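Local atomic coordinates of putative pyrazinamidase/nicotinamidase (Streptococcus mutans, PDB entry 3S2S), a protein that probably hydrolyses nicotinamide, and pyrazinamide, to the free acid and ammonia, as a zinc-containing member of the isochorismatase family. Residues A[76-87]-A[126-137]. Residues are numbered along the deposited sequence; the frame is centred on the assembly and turned at random.
Sequences YDNGDYIFFTID and HENDKRVFWMDK. With ZN (zinc ion), chain E.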
loop_
_atom_site.group_PDB
_atom_site.type_symbol
_atom_site.label_atom_id
_atom_site.label_comp_id
_atom_site.label_asym_id
_atom_site.label_seq_id
_atom_site.Cartn_x
_atom_site.Cartn_y
_atom_site.Cartn_z
ATOM N N TYR A 76 14.816 2.453 -24.431
ATOM C CA TYR A 76 15.178 1.045 -24.530
ATOM C C TYR A 76 16.638 0.885 -24.961
ATOM O O TYR A 76 17.367 0.067 -24.393
ATOM C CB TYR A 76 14.262 0.298 -25.488
ATOM C CG TYR A 76 14.671 -1.139 -25.696
ATOM C CD1 TYR A 76 14.249 -2.138 -24.816
ATOM C CD2 TYR A 76 15.498 -1.500 -26.754
ATOM C CE1 TYR A 76 14.622 -3.462 -24.998
ATOM C CE2 TYR A 76 15.879 -2.819 -26.936
ATOM C CZ TYR A 76 15.437 -3.790 -26.054
ATOM O OH TYR A 76 15.805 -5.100 -26.228
ATOM N N ASP A 77 17.056 1.674 -25.947
ATOM C CA ASP A 77 18.451 1.665 -26.418
ATOM C C ASP A 77 19.413 2.067 -25.301
ATOM O O ASP A 77 20.554 1.598 -25.251
ATOM C CB ASP A 77 18.643 2.604 -27.612
ATOM C CG ASP A 77 17.963 2.106 -28.876
ATOM O OD1 ASP A 77 17.514 0.937 -28.915
ATOM O OD2 ASP A 77 17.891 2.899 -29.848
ATOM N N ASN A 78 18.950 2.940 -24.408
ATOM C CA ASN A 78 19.775 3.405 -23.304
ATOM C C ASN A 78 19.873 2.402 -22.162
ATOM O O ASN A 78 20.582 2.648 -21.186
ATOM C CB ASN A 78 19.257 4.741 -22.763
ATOM C CG ASN A 78 19.567 5.901 -23.683
ATOM O OD1 ASN A 78 20.243 5.739 -24.695
ATOM N ND2 ASN A 78 19.079 7.086 -23.327
ATOM N N GLY A 79 19.147 1.291 -22.273
ATOM C CA GLY A 79 19.165 0.256 -21.248
ATOM C C GLY A 79 18.033 0.300 -20.227
ATOM O O GLY A 79 18.091 -0.386 -19.196
ATOM N N ASP A 80 17.007 1.100 -20.498
ATOM C CA ASP A 80 15.933 1.293 -19.524
ATOM C C ASP A 80 14.940 0.146 -19.620
ATOM O O ASP A 80 14.882 -0.553 -20.620
ATOM C CB ASP A 80 15.210 2.622 -19.751
ATOM C CG ASP A 80 16.101 3.838 -19.494
ATOM O OD1 ASP A 80 17.191 3.687 -18.893
ATOM O OD2 ASP A 80 15.680 4.951 -19.869
ATOM N N TYR A 81 14.156 -0.038 -18.567
ATOM C CA TYR A 81 13.021 -0.954 -18.600
ATOM C C TYR A 81 11.833 -0.214 -19.185
ATOM O O TYR A 81 11.695 1.000 -18.974
ATOM C CB TYR A 81 12.704 -1.405 -17.171
ATOM C CG TYR A 81 13.909 -2.089 -16.542
ATOM C CD1 TYR A 81 14.221 -3.412 -16.864
ATOM C CD2 TYR A 81 14.730 -1.413 -15.659
ATOM C CE1 TYR A 81 15.324 -4.035 -16.312
ATOM C CE2 TYR A 81 15.836 -2.034 -15.093
ATOM C CZ TYR A 81 16.117 -3.343 -15.430
ATOM O OH TYR A 81 17.206 -3.961 -14.877
ATOM N N ILE A 82 10.974 -0.933 -19.907
ATOM C CA ILE A 82 9.819 -0.311 -20.555
ATOM C C ILE A 82 8.553 -0.991 -20.074
ATOM O O ILE A 82 8.445 -2.215 -20.179
ATOM C CB ILE A 82 9.864 -0.502 -22.087
ATOM C CG1 ILE A 82 11.222 -0.092 -22.689
ATOM C CG2 ILE A 82 8.677 0.234 -22.752
ATOM C CD1 ILE A 82 11.583 1.393 -22.527
ATOM N N PHE A 83 7.614 -0.220 -19.520
ATOM C CA PHE A 83 6.365 -0.787 -18.993
ATOM C C PHE A 83 5.166 -0.186 -19.709
ATOM O O PHE A 83 4.894 1.011 -19.566
ATOM C CB PHE A 83 6.225 -0.488 -17.495
ATOM C CG PHE A 83 7.212 -1.227 -16.635
ATOM C CD1 PHE A 83 6.840 -2.421 -16.019
ATOM C CD2 PHE A 83 8.506 -0.744 -16.448
ATOM C CE1 PHE A 83 7.741 -3.132 -15.223
ATOM C CE2 PHE A 83 9.412 -1.451 -15.640
ATOM C CZ PHE A 83 9.032 -2.633 -15.035
ATOM N N PHE A 84 4.458 -1.004 -20.483
ATOM C CA PHE A 84 3.183 -0.588 -21.074
ATOM C C PHE A 84 2.084 -0.828 -20.047
ATOM O O PHE A 84 1.819 -1.971 -19.678
ATOM C CB PHE A 84 2.901 -1.349 -22.377
ATOM C CG PHE A 84 3.862 -0.987 -23.483
ATOM C CD1 PHE A 84 3.590 0.079 -24.313
ATOM C CD2 PHE A 84 5.043 -1.689 -23.654
ATOM C CE1 PHE A 84 4.465 0.439 -25.307
ATOM C CE2 PHE A 84 5.940 -1.339 -24.654
ATOM C CZ PHE A 84 5.635 -0.268 -25.496
ATOM N N THR A 85 1.458 0.247 -19.577
ATOM C CA THR A 85 0.481 0.112 -18.493
ATOM C C THR A 85 -0.841 0.569 -19.077
ATOM O O THR A 85 -1.044 1.749 -19.375
ATOM C CB THR A 85 0.906 0.930 -17.264
ATOM O OG1 THR A 85 0.982 2.323 -17.610
ATOM C CG2 THR A 85 2.262 0.427 -16.771
ATOM N N ILE A 86 -1.720 -0.406 -19.293
ATOM C CA ILE A 86 -2.820 -0.238 -20.230
ATOM C C ILE A 86 -4.157 -0.605 -19.622
ATOM O O ILE A 86 -4.369 -1.747 -19.206
ATOM C CB ILE A 86 -2.624 -1.146 -21.470
ATOM C CG1 ILE A 86 -1.224 -0.956 -22.070
ATOM C CG2 ILE A 86 -3.734 -0.917 -22.503
ATOM C CD1 ILE A 86 -0.956 0.440 -22.685
ATOM N N ASP A 87 -5.069 0.366 -19.630
ATOM C CA ASP A 87 -6.437 0.147 -19.181
ATOM C C ASP A 87 -6.997 -1.119 -19.831
ATOM O O ASP A 87 -6.860 -1.324 -21.042
ATOM C CB ASP A 87 -7.285 1.313 -19.663
ATOM C CG ASP A 87 -7.877 2.127 -18.549
ATOM O OD1 ASP A 87 -7.350 2.134 -17.396
ATOM O OD2 ASP A 87 -8.873 2.805 -18.869
ATOM N N HIS A 126 9.306 -6.609 -29.301
ATOM C CA HIS A 126 9.912 -6.890 -28.009
ATOM C C HIS A 126 8.962 -7.625 -27.080
ATOM O O HIS A 126 9.111 -7.566 -25.856
ATOM C CB HIS A 126 10.362 -5.591 -27.350
ATOM C CG HIS A 126 11.371 -4.840 -28.147
ATOM N ND1 HIS A 126 12.729 -5.003 -27.972
ATOM C CD2 HIS A 126 11.226 -3.929 -29.138
ATOM C CE1 HIS A 126 13.376 -4.218 -28.814
ATOM N NE2 HIS A 126 12.488 -3.552 -29.530
ATOM N N GLU A 127 8.010 -8.341 -27.670
ATOM C CA GLU A 127 6.970 -9.037 -26.916
ATOM C C GLU A 127 7.521 -10.079 -25.924
ATOM O O GLU A 127 6.850 -10.434 -24.952
ATOM C CB GLU A 127 6.014 -9.702 -27.903
ATOM C CG GLU A 127 4.752 -10.277 -27.305
ATOM C CD GLU A 127 3.847 -10.869 -28.371
ATOM O OE1 GLU A 127 4.297 -10.985 -29.533
ATOM O OE2 GLU A 127 2.692 -11.215 -28.048
ATOM N N ASN A 128 8.743 -10.552 -26.166
ATOM C CA ASN A 128 9.362 -11.586 -25.331
ATOM C C ASN A 128 10.666 -11.108 -24.695
ATOM O O ASN A 128 11.480 -11.910 -24.232
ATOM C CB ASN A 128 9.640 -12.845 -26.157
ATOM C CG ASN A 128 8.384 -13.440 -26.748
ATOM O OD1 ASN A 128 7.427 -13.740 -26.032
ATOM N ND2 ASN A 128 8.377 -13.614 -28.065
ATOM N N ASP A 129 10.863 -9.796 -24.695
ATOM C CA ASP A 129 12.076 -9.176 -24.170
ATOM C C ASP A 129 11.949 -9.017 -22.655
ATOM O O ASP A 129 10.976 -8.436 -22.176
ATOM C CB ASP A 129 12.231 -7.796 -24.814
ATOM C CG ASP A 129 13.603 -7.193 -24.611
ATOM O OD1 ASP A 129 14.271 -6.925 -25.620
ATOM O OD2 ASP A 129 14.016 -6.962 -23.465
ATOM N N LYS A 130 12.936 -9.523 -21.913
ATOM C CA LYS A 130 12.940 -9.461 -20.446
ATOM C C LYS A 130 12.753 -8.048 -19.906
ATOM O O LYS A 130 12.297 -7.883 -18.775
ATOM C CB LYS A 130 14.260 -10.007 -19.878
ATOM C CG LYS A 130 14.445 -11.511 -19.891
ATOM C CD LYS A 130 15.927 -11.829 -19.661
ATOM C CE LYS A 130 16.151 -12.831 -18.536
ATOM N NZ LYS A 130 16.016 -14.244 -18.988
ATOM N N ARG A 131 13.108 -7.038 -20.705
ATOM C CA ARG A 131 13.084 -5.662 -20.224
ATOM C C ARG A 131 11.812 -4.917 -20.596
ATOM O O ARG A 131 11.665 -3.752 -20.243
ATOM C CB ARG A 131 14.298 -4.886 -20.756
ATOM C CG ARG A 131 15.640 -5.446 -20.295
ATOM C CD ARG A 131 16.747 -4.970 -21.219
ATOM N NE ARG A 131 16.635 -3.532 -21.339
ATOM C CZ ARG A 131 17.070 -2.800 -22.354
ATOM N NH1 ARG A 131 17.710 -3.344 -23.393
ATOM N NH2 ARG A 131 16.865 -1.495 -22.305
ATOM N N VAL A 132 10.899 -5.589 -21.288
ATOM C CA VAL A 132 9.674 -4.946 -21.761
ATOM C C VAL A 132 8.454 -5.664 -21.179
ATOM O O VAL A 132 8.344 -6.900 -21.270
ATOM C CB VAL A 132 9.622 -4.929 -23.290
ATOM C CG1 VAL A 132 8.317 -4.296 -23.764
ATOM C CG2 VAL A 132 10.855 -4.181 -23.831
ATOM N N PHE A 133 7.555 -4.894 -20.569
ATOM C CA PHE A 133 6.424 -5.447 -19.840
ATOM C C PHE A 133 5.108 -4.900 -20.349
ATOM O O PHE A 133 5.026 -3.727 -20.759
ATOM C CB PHE A 133 6.524 -5.066 -18.359
ATOM C CG PHE A 133 7.774 -5.553 -17.691
ATOM C CD1 PHE A 133 7.753 -6.685 -16.900
ATOM C CD2 PHE A 133 8.980 -4.876 -17.872
ATOM C CE1 PHE A 133 8.920 -7.142 -16.294
ATOM C CE2 PHE A 133 10.137 -5.322 -17.268
ATOM C CZ PHE A 133 10.105 -6.463 -16.481
ATOM N N TRP A 134 4.083 -5.746 -20.310
ATOM C CA TRP A 134 2.711 -5.305 -20.521
ATOM C C TRP A 134 1.942 -5.557 -19.239
ATOM O O TRP A 134 1.965 -6.674 -18.697
ATOM C CB TRP A 134 2.050 -6.091 -21.658
ATOM C CG TRP A 134 0.597 -5.702 -21.905
ATOM C CD1 TRP A 134 -0.492 -6.096 -21.173
ATOM C CD2 TRP A 134 0.086 -4.890 -22.973
ATOM N NE1 TRP A 134 -1.641 -5.561 -21.707
ATOM C CE2 TRP A 134 -1.316 -4.819 -22.812
ATOM C CE3 TRP A 134 0.677 -4.208 -24.049
ATOM C CZ2 TRP A 134 -2.140 -4.098 -23.686
ATOM C CZ3 TRP A 134 -0.143 -3.493 -24.921
ATOM C CH2 TRP A 134 -1.535 -3.437 -24.729
ATOM N N MET A 135 1.282 -4.520 -18.730
ATOM C CA MET A 135 0.511 -4.625 -17.504
ATOM C C MET A 135 -0.882 -4.102 -17.718
ATOM O O MET A 135 -1.057 -2.949 -18.071
ATOM C CB MET A 135 1.158 -3.795 -16.380
ATOM C CG MET A 135 2.422 -4.393 -15.878
ATOM S SD MET A 135 3.064 -3.320 -14.574
ATOM C CE MET A 135 4.459 -4.337 -14.091
ATOM N N ASP A 136 -1.884 -4.932 -17.467
ATOM C CA ASP A 136 -3.252 -4.452 -17.497
ATOM C C ASP A 136 -3.573 -3.684 -16.227
ATOM O O ASP A 136 -3.126 -4.062 -15.123
ATOM C CB ASP A 136 -4.227 -5.639 -17.600
ATOM C CG ASP A 136 -4.042 -6.458 -18.878
ATOM O OD1 ASP A 136 -3.899 -5.878 -19.964
ATOM O OD2 ASP A 136 -4.051 -7.702 -18.791
ATOM N N LYS A 137 -4.353 -2.611 -16.365
ATOM C CA LYS A 137 -4.758 -1.860 -15.180
ATOM C C LYS A 137 -6.231 -1.520 -15.258
ATOM O O LYS A 137 -6.808 -1.517 -16.347
ATOM C CB LYS A 137 -3.900 -0.580 -15.006
ATOM C CG LYS A 137 -4.196 0.518 -16.039
ATOM C CD LYS A 137 -3.231 1.704 -15.855
ATOM C CE LYS A 137 -3.410 2.770 -16.932
ATOM N NZ LYS A 137 -4.742 3.434 -16.836
HETATM ZN ZN ZN E . -10.537 3.484 -17.917
HETATM O O HOH W 1 -9.194 3.383 -16.109
HETATM O O HOH W 2 -9.843 5.506 -18.061
#
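His126 turns a ring edge onto one face of Tyr76 in a T-shaped pair, with planes 60° apart. Asp129 meets the same tyrosine at its rim: OD1 accepts a very short 2.5 Å bond from Tyr76 OH. Its other oxygen, OD2, takes the backbone N of Arg131 with the anti lone pair, an Asx turn. With both oxygens bonded, the carboxylate's rotation is restrained. The Arg131 guanidinium lies flat on the Tyr76 face away from His126, the planes only 7° apart. A bend at chi3 (51°) brings NH2 to two carbonyls. Arg131 NH2 bonds Tyr76 O at 2.7 Å, nearly straight and on a lone pair. It also bonds Asp80 O, tilted from that carbonyl plane.

From Val132 the chain is an edge strand of the chain's parallel sheet. Backbone bonds from Ile82 N-Arg131 O to Lys137 N-Ile86 O join it to 81-87. Phe133 stacks on Phe83, offset, with centroids 4.3 Å apart. On the other face of the sheet, Trp134 presents its six-membered ring to Ile86 CG1 in a CH-pi contact. Met135 CE reaches the edge of Phe83, 3.6 Å from CD1. Asp136 OD1 holds Trp134 NE1 and pairs with Arg113. Lys137 NZ forms a 3.0 Å salt bridge to Asp87 OD1 from above the carboxylate plane. Asp87 OD2 binds the zinc ion, beside His89, Glu98 and His105. Lys137 thus links this zinc ligand to Asp43 of the cacodylate pocket, consistent with the family's active-site Asp-Lys pair.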